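Local coordinates for 3-dehydroquinate dehydratase (Geobacillus kaustophilus, PDB 2YR1), which probably catalyses the cis-dehydration of 3-dehydroquinate to 3-dehydroshikimate through a Schiff-base intermediate, the third step of the chorismate pathway, at residues V177-P182 and T205-G210; A218-G223 and S250-Y255. All blocks are in the same frame, centred on the assembly; numbering follows the deposited sequence.

Interaction 1: V177-P182 and T205-G210; sequences VMPKSP and TMAMGG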
ATOM      1  N   VAL A 177       0.539   9.405 -13.004  1.00 11.45           N
ATOM      2  CA  VAL A 177       0.036  10.683 -12.547  1.00 13.66           C
ATOM      3  C   VAL A 177       0.889  11.257 -11.423  1.00 13.88           C
ATOM      4  O   VAL A 177       1.679  10.538 -10.802  1.00 12.76           O
ATOM      5  CB  VAL A 177      -1.437  10.594 -12.042  1.00 17.00           C
ATOM      6  CG1 VAL A 177      -2.366  10.169 -13.182  1.00 10.62           C
ATOM      7  CG2 VAL A 177      -1.540   9.600 -10.863  1.00 12.99           C
ATOM      8  N   MET A 178       0.737  12.559 -11.187  1.00 15.28           N
ATOM      9  CA  MET A 178       1.470  13.243 -10.110  1.00 14.85           C
ATOM     10  C   MET A 178       0.430  13.601  -9.076  1.00 12.21           C
ATOM     11  O   MET A 178      -0.402  14.500  -9.292  1.00 16.68           O
ATOM     12  CB  MET A 178       2.139  14.519 -10.599  1.00 13.57           C
ATOM     13  CG  MET A 178       2.987  15.177  -9.517  1.00 18.92           C
ATOM     14  SD  MET A 178       4.420  14.180  -9.202  1.00 23.03           S
ATOM     15  CE  MET A 178       5.702  15.179 -10.026  1.00 30.17           C
ATOM     16  N   PRO A 179       0.429  12.884  -7.942  1.00 15.24           N
ATOM     17  CA  PRO A 179      -0.558  13.161  -6.892  1.00 11.84           C
ATOM     18  C   PRO A 179      -0.198  14.426  -6.120  1.00 11.24           C
ATOM     19  O   PRO A 179       0.964  14.736  -5.952  1.00 14.35           O
ATOM     20  CB  PRO A 179      -0.479  11.909  -6.021  1.00 16.47           C
ATOM     21  CG  PRO A 179       0.959  11.585  -6.063  1.00 14.52           C
ATOM     22  CD  PRO A 179       1.324  11.783  -7.540  1.00 12.73           C
ATOM     23  N   LYS A 180      -1.200  15.132  -5.633  1.00 19.63           N
ATOM     24  CA  LYS A 180      -0.951  16.349  -4.873  1.00 23.30           C
ATOM     25  C   LYS A 180      -1.532  16.131  -3.489  1.00 21.13           C
ATOM     26  O   LYS A 180      -1.461  17.000  -2.616  1.00 24.26           O
ATOM     27  CB  LYS A 180      -1.617  17.544  -5.561  1.00 23.84           C
ATOM     28  CG  LYS A 180      -1.079  17.839  -6.953  1.00 24.98           C
ATOM     29  CD  LYS A 180       0.420  18.060  -6.934  1.00 32.85           C
ATOM     30  CE  LYS A 180       0.973  18.365  -8.318  1.00 29.72           C
ATOM     31  NZ  LYS A 180       0.478  19.667  -8.828  1.00 36.28           N
ATOM     32  N   SER A 181      -2.078  14.938  -3.287  1.00 22.49           N
ATOM     33  CA  SER A 181      -2.697  14.572  -2.021  1.00 24.05           C
ATOM     34  C   SER A 181      -2.904  13.056  -1.942  1.00 22.94           C
ATOM     35  O   SER A 181      -2.852  12.366  -2.953  1.00 19.75           O
ATOM     36  CB  SER A 181      -4.067  15.226  -1.915  1.00 27.20           C
ATOM     37  OG  SER A 181      -4.966  14.526  -2.758  1.00 23.82           O
ATOM     38  N   PRO A 182      -3.135  12.526  -0.731  1.00 21.75           N
ATOM     39  CA  PRO A 182      -3.358  11.086  -0.566  1.00 17.84           C
ATOM     40  C   PRO A 182      -4.593  10.681  -1.365  1.00 21.55           C
ATOM     41  O   PRO A 182      -4.654   9.593  -1.959  1.00 21.86           O
ATOM     42  CB  PRO A 182      -3.559  10.945   0.940  1.00 16.36           C
ATOM     43  CG  PRO A 182      -2.577  11.944   1.473  1.00 20.22           C
ATOM     44  CD  PRO A 182      -2.809  13.153   0.563  1.00 24.29           C
ATOM     45  N   THR A 205       0.438   1.230 -14.058  1.00 15.92           N
ATOM     46  CA  THR A 205       0.038   2.516 -13.520  1.00  8.42           C
ATOM     47  C   THR A 205       0.931   2.892 -12.352  1.00 16.52           C
ATOM     48  O   THR A 205       1.545   2.026 -11.708  1.00 17.47           O
ATOM     49  CB  THR A 205      -1.428   2.520 -12.994  1.00 13.94           C
ATOM     50  OG1 THR A 205      -1.522   1.677 -11.846  1.00 14.08           O
ATOM     51  CG2 THR A 205      -2.426   2.059 -14.069  1.00 16.36           C
ATOM     52  N   MET A 206       1.005   4.191 -12.089  1.00 12.45           N
ATOM     53  CA  MET A 206       1.784   4.708 -10.972  1.00 18.64           C
ATOM     54  C   MET A 206       1.452   6.163 -10.659  1.00 19.40           C
ATOM     55  O   MET A 206       1.022   6.928 -11.533  1.00 19.66           O
ATOM     56  CB  MET A 206       3.303   4.598 -11.237  1.00 15.69           C
ATOM     57  CG  MET A 206       3.792   5.306 -12.498  1.00 23.90           C
ATOM     58  SD  MET A 206       3.664   4.246 -13.965  1.00 29.42           S
ATOM     59  CE  MET A 206       5.201   3.324 -13.892  1.00 23.87           C
ATOM     60  N   ALA A 207       1.607   6.513  -9.391  1.00 19.60           N
ATOM     61  CA  ALA A 207       1.462   7.892  -8.929  1.00 15.84           C
ATOM     62  C   ALA A 207       2.947   8.129  -8.631  1.00 18.85           C
ATOM     63  O   ALA A 207       3.592   7.310  -7.957  1.00 16.85           O
ATOM     64  CB  ALA A 207       0.638   7.970  -7.639  1.00 10.14           C
ATOM     65  N   MET A 208       3.497   9.211  -9.163  1.00 21.58           N
ATOM     66  CA  MET A 208       4.913   9.526  -8.981  1.00 16.51           C
ATOM     67  C   MET A 208       5.130  10.257  -7.670  1.00 20.21           C
ATOM     68  O   MET A 208       4.183  10.460  -6.924  1.00 16.77           O
ATOM     69  CB  MET A 208       5.371  10.384 -10.154  1.00 17.87           C
ATOM     70  CG  MET A 208       5.127   9.695 -11.496  1.00 19.00           C
ATOM     71  SD  MET A 208       5.618  10.710 -12.889  1.00 25.62           S
ATOM     72  CE  MET A 208       4.126  11.746 -13.062  1.00 17.50           C
ATOM     73  N   GLY A 209       6.378  10.652  -7.395  1.00 23.24           N
ATOM     74  CA  GLY A 209       6.676  11.368  -6.165  1.00 19.15           C
ATOM     75  C   GLY A 209       6.622  10.540  -4.884  1.00 20.72           C
ATOM     76  O   GLY A 209       6.305   9.339  -4.908  1.00 16.34           O
ATOM     77  N   GLY A 210       6.904  11.193  -3.753  1.00 22.18           N
ATOM     78  CA  GLY A 210       6.921  10.498  -2.473  1.00 21.08           C
ATOM     79  C   GLY A 210       5.538   9.988  -2.128  1.00 19.84           C
ATOM     80  O   GLY A 210       5.360   8.878  -1.625  1.00 18.83           O
TER
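Segments 177-182 and 205-210 run parallel where strands 172-177 and 203-207 end, and Val177 pairs with Ala207 as the last parallel bridge. The two backbone bonds of Val177 straddle Ala207: its N donates to Met206 O at 2.9 Å, in the plane of that carbonyl, while its O accepts from Met208 N at 2.8 Å. The second bond lies nearly along the C=O axis, with an angle of 172° at the oxygen. Val177 O also receives a CA-H contact from Ala207. Beyond this bridge the backbones part, segment 177-182 leaving toward helix 182-198, segment 205-210 turning at Gly209, whose phi is positive.

Side chains fill both sides of the bridge. On the sheet face carrying Val177 and Ala207, Val177 CG1 is anti to the carbonyl carbon (chi1 -62°), which leaves CG2 in the crowded position between N and C, near Met206 O and Ala207 CA. Pro179 continues this face: its CD and CG rest against the methyl of Ala207, CD at 3.9 Å from CB, and CD also meets Met208 O at 3.2 Å. Away from that face the two methionines cross at about a right angle. Met178, with CG anti to its backbone N (chi1 -176°) and bent further along, brings SD to 4.0 Å from Met208 CB. Met208 runs straight to its sulfur and then bends, so that CE folds back to 3.5 Å from Val177 O.

Leu188 of helix 182-198 packs on both Val177 and Ala207, and Ser181 caps the start of that helix through Asp184 N. Met208 touches Arg216, a predicted substrate-binding residue of helix 213-218, and Met206 touches Lys174, the predicted Schiff-base lysine, which places these C-terminal strand ends of the TIM barrel beside the probable active site.

Interaction 2: A218-G223 and S250-Y255; sequences AGWLFG and SILQTY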
ATOM      1  N   ALA A 218       2.576  -1.515  -4.147  1.00 19.11           N
ATOM      2  CA  ALA A 218       1.315  -2.238  -4.002  1.00 16.98           C
ATOM      3  C   ALA A 218       0.343  -2.117  -5.166  1.00 15.14           C
ATOM      4  O   ALA A 218      -0.753  -2.653  -5.110  1.00 15.84           O
ATOM      5  CB  ALA A 218       0.620  -1.781  -2.718  1.00 18.86           C
ATOM      6  N   GLY A 219       0.730  -1.412  -6.216  1.00 13.14           N
ATOM      7  CA  GLY A 219      -0.171  -1.271  -7.342  1.00 15.39           C
ATOM      8  C   GLY A 219      -0.550  -2.601  -7.966  1.00 13.63           C
ATOM      9  O   GLY A 219      -1.652  -2.742  -8.498  1.00 12.54           O
ATOM     10  N   TRP A 220       0.347  -3.582  -7.893  1.00 13.73           N
ATOM     11  CA  TRP A 220       0.069  -4.897  -8.463  1.00 16.65           C
ATOM     12  C   TRP A 220      -1.151  -5.559  -7.848  1.00 16.78           C
ATOM     13  O   TRP A 220      -1.731  -6.457  -8.450  1.00 13.48           O
ATOM     14  CB  TRP A 220       1.291  -5.820  -8.320  1.00 15.47           C
ATOM     15  CG  TRP A 220       1.710  -6.078  -6.908  1.00 23.66           C
ATOM     16  CD1 TRP A 220       2.448  -5.250  -6.104  1.00 18.46           C
ATOM     17  CD2 TRP A 220       1.369  -7.216  -6.111  1.00 19.15           C
ATOM     18  NE1 TRP A 220       2.582  -5.805  -4.856  1.00 27.62           N
ATOM     19  CE2 TRP A 220       1.929  -7.012  -4.831  1.00 24.78           C
ATOM     20  CE3 TRP A 220       0.643  -8.389  -6.355  1.00 24.67           C
ATOM     21  CZ2 TRP A 220       1.789  -7.940  -3.791  1.00 29.37           C
ATOM     22  CZ3 TRP A 220       0.504  -9.317  -5.323  1.00 29.17           C
ATOM     23  CH2 TRP A 220       1.079  -9.081  -4.051  1.00 24.17           C
ATOM     24  N   LEU A 221      -1.551  -5.118  -6.652  1.00 16.59           N
ATOM     25  CA  LEU A 221      -2.726  -5.683  -5.972  1.00 16.86           C
ATOM     26  C   LEU A 221      -4.025  -5.178  -6.628  1.00 15.72           C
ATOM     27  O   LEU A 221      -5.117  -5.716  -6.401  1.00 15.67           O
ATOM     28  CB  LEU A 221      -2.719  -5.270  -4.482  1.00 16.66           C
ATOM     29  CG  LEU A 221      -1.651  -5.940  -3.595  1.00 22.87           C
ATOM     30  CD1 LEU A 221      -1.499  -5.166  -2.282  1.00 25.73           C
ATOM     31  CD2 LEU A 221      -2.030  -7.381  -3.308  1.00 18.99           C
ATOM     32  N   PHE A 222      -3.894  -4.132  -7.431  1.00 10.71           N
ATOM     33  CA  PHE A 222      -5.039  -3.507  -8.089  1.00  7.71           C
ATOM     34  C   PHE A 222      -4.956  -3.594  -9.595  1.00  9.15           C
ATOM     35  O   PHE A 222      -5.762  -2.995 -10.298  1.00 18.09           O
ATOM     36  CB  PHE A 222      -5.153  -2.042  -7.639  1.00 14.20           C
ATOM     37  CG  PHE A 222      -5.277  -1.898  -6.154  1.00 17.85           C
ATOM     38  CD1 PHE A 222      -6.491  -2.176  -5.521  1.00 17.82           C
ATOM     39  CD2 PHE A 222      -4.164  -1.597  -5.376  1.00 11.58           C
ATOM     40  CE1 PHE A 222      -6.586  -2.167  -4.127  1.00 17.59           C
ATOM     41  CE2 PHE A 222      -4.239  -1.587  -3.988  1.00 15.90           C
ATOM     42  CZ  PHE A 222      -5.454  -1.877  -3.352  1.00 15.49           C
ATOM     43  N   GLY A 223      -3.988  -4.357 -10.090  1.00 11.98           N
ATOM     44  CA  GLY A 223      -3.872  -4.548 -11.524  1.00 15.57           C
ATOM     45  C   GLY A 223      -2.663  -3.981 -12.238  1.00 16.67           C
ATOM     46  O   GLY A 223      -2.577  -4.099 -13.469  1.00 14.91           O
ATOM     47  N   SER A 250       8.148  -9.078  -1.428  1.00 23.46           N
ATOM     48  CA  SER A 250       8.201 -10.414  -0.854  1.00 26.94           C
ATOM     49  C   SER A 250       7.317 -10.512   0.389  1.00 24.36           C
ATOM     50  O   SER A 250       6.558 -11.465   0.546  1.00 21.15           O
ATOM     51  CB  SER A 250       9.645 -10.784  -0.526  1.00 35.08           C
ATOM     52  OG  SER A 250      10.417 -10.827  -1.719  1.00 47.64           O
ATOM     53  N   ILE A 251       7.394  -9.507   1.248  1.00 19.92           N
ATOM     54  CA  ILE A 251       6.581  -9.493   2.457  1.00 24.76           C
ATOM     55  C   ILE A 251       5.112  -9.353   2.065  1.00 22.76           C
ATOM     56  O   ILE A 251       4.270 -10.140   2.473  1.00 23.66           O
ATOM     57  CB  ILE A 251       7.001  -8.330   3.355  1.00 23.14           C
ATOM     58  CG1 ILE A 251       8.422  -8.596   3.859  1.00 24.79           C
ATOM     59  CG2 ILE A 251       5.997  -8.154   4.499  1.00 26.47           C
ATOM     60  CD1 ILE A 251       9.068  -7.427   4.530  1.00 29.51           C
ATOM     61  N   LEU A 252       4.820  -8.365   1.236  1.00 22.63           N
ATOM     62  CA  LEU A 252       3.455  -8.141   0.802  1.00 24.14           C
ATOM     63  C   LEU A 252       2.895  -9.396   0.142  1.00 26.60           C
ATOM     64  O   LEU A 252       1.745  -9.745   0.363  1.00 23.12           O
ATOM     65  CB  LEU A 252       3.409  -6.958  -0.172  1.00 22.27           C
ATOM     66  CG  LEU A 252       2.067  -6.273  -0.424  1.00 25.78           C
ATOM     67  CD1 LEU A 252       1.401  -5.888   0.911  1.00 17.62           C
ATOM     68  CD2 LEU A 252       2.314  -5.037  -1.300  1.00 17.35           C
ATOM     69  N   GLN A 253       3.721 -10.085  -0.648  1.00 23.25           N
ATOM     70  CA  GLN A 253       3.272 -11.276  -1.345  1.00 23.39           C
ATOM     71  C   GLN A 253       2.971 -12.473  -0.464  1.00 31.45           C
ATOM     72  O   GLN A 253       1.961 -13.157  -0.672  1.00 32.13           O
ATOM     73  CB  GLN A 253       4.277 -11.671  -2.426  1.00 29.65           C
ATOM     74  CG  GLN A 253       4.157 -10.798  -3.657  1.00 29.19           C
ATOM     75  CD  GLN A 253       4.936 -11.319  -4.831  1.00 33.92           C
ATOM     76  OE1 GLN A 253       6.160 -11.185  -4.894  1.00 37.97           O
ATOM     77  NE2 GLN A 253       4.229 -11.927  -5.778  1.00 37.93           N
ATOM     78  N   THR A 254       3.823 -12.737   0.518  1.00 26.12           N
ATOM     79  CA  THR A 254       3.570 -13.874   1.385  1.00 27.01           C
ATOM     80  C   THR A 254       2.305 -13.623   2.197  1.00 26.67           C
ATOM     81  O   THR A 254       1.449 -14.490   2.310  1.00 23.85           O
ATOM     82  CB  THR A 254       4.744 -14.130   2.344  1.00 29.38           C
ATOM     83  OG1 THR A 254       4.724 -13.163   3.394  1.00 43.72           O
ATOM     84  CG2 THR A 254       6.057 -14.026   1.611  1.00 26.02           C
ATOM     85  N   TYR A 255       2.168 -12.412   2.719  1.00 25.76           N
ATOM     86  CA  TYR A 255       1.019 -12.061   3.544  1.00 26.17           C
ATOM     87  C   TYR A 255      -0.313 -11.695   2.879  1.00 24.40           C
ATOM     88  O   TYR A 255      -1.341 -11.697   3.536  1.00 26.97           O
ATOM     89  CB  TYR A 255       1.450 -10.951   4.506  1.00 22.71           C
ATOM     90  CG  TYR A 255       2.473 -11.452   5.497  1.00 24.85           C
ATOM     91  CD1 TYR A 255       2.121 -12.391   6.468  1.00 27.57           C
ATOM     92  CD2 TYR A 255       3.804 -11.061   5.416  1.00 27.99           C
ATOM     93  CE1 TYR A 255       3.069 -12.928   7.321  1.00 31.08           C
ATOM     94  CE2 TYR A 255       4.764 -11.592   6.268  1.00 26.76           C
ATOM     95  CZ  TYR A 255       4.387 -12.524   7.217  1.00 30.08           C
ATOM     96  OH  TYR A 255       5.330 -13.046   8.074  1.00 33.37           O
TER
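The indole of Trp220 overlaps Leu252 and the CG of Gln253 obliquely, on the C-terminal helix. CH2 comes to 3.5 Å from Gln253 CG, and CZ2 lies 3.8 Å from Leu252 CG. At the pyrrole end, NE1 reaches 3.6 Å from Leu252 CD2. Trp220 takes the crowded first torsion, with CG between its backbone N and carbonyl carbon (chi1 61°), and the indole projects from the 3-10 turn of residues 219-221 to the helix. Within its own segment, Leu221 CG sits 3.9 Å above the centre of one indole face.

Leu252 is the helix residue that meets all three partners. With CG anti to its backbone N (chi1 -162°), it extends past the indole in the opposite direction and places CD2 where three residues meet it. One is Trp220; another is Leu221, whose CD1 arrives tip to tip at 3.9 Å; the third is Ala218, whose CB is also 3.9 Å from CD2. Gln253 uses its aliphatic part for the contact and carries its amide onward, the amide plane turned 69° from the indole, to a weak hydrogen bond between NE2 and Glu19.

Pro20 and Ile3 add further packing on Trp220, while Tyr255 OH bonds to Asp244 of the second subunit. Between the two segments themselves no hydrogen bond forms. Trp220 NE1 makes a weak bond to Leu217 O, just before its own segment, and Leu221 O is taken by Arg196. Trp220 NE1 and Gln253 NE2 thus make their weak bonds elsewhere, and what joins the turn after helix 213-218 to helix 242-256 is van der Waals packing, largely apolar, with no hydrogen bond across it.

Overall arrangement
Both contacts belong to the last part of a single TIM barrel and follow one another along the chain, interaction 1 closing before interaction 2 opens. Their centres are about 18 Å apart and their nearest atoms about 6 Å, without touching. Interaction 1 joins two neighbouring parallel strands at their C-terminal ends, beside the predicted Schiff-base lysine and a predicted substrate-binding arginine; interaction 2 lies further out, between the turn leading to strand 226-228 and the final helix. Helix 213-218 connects them: it follows segment 205-210, carries Arg216 against interaction 1 and runs into segment 218-223. Both also touch the second subunit of the homodimer, so the barrel's strand ends, its outer helical layer and the dimer interface meet in this region.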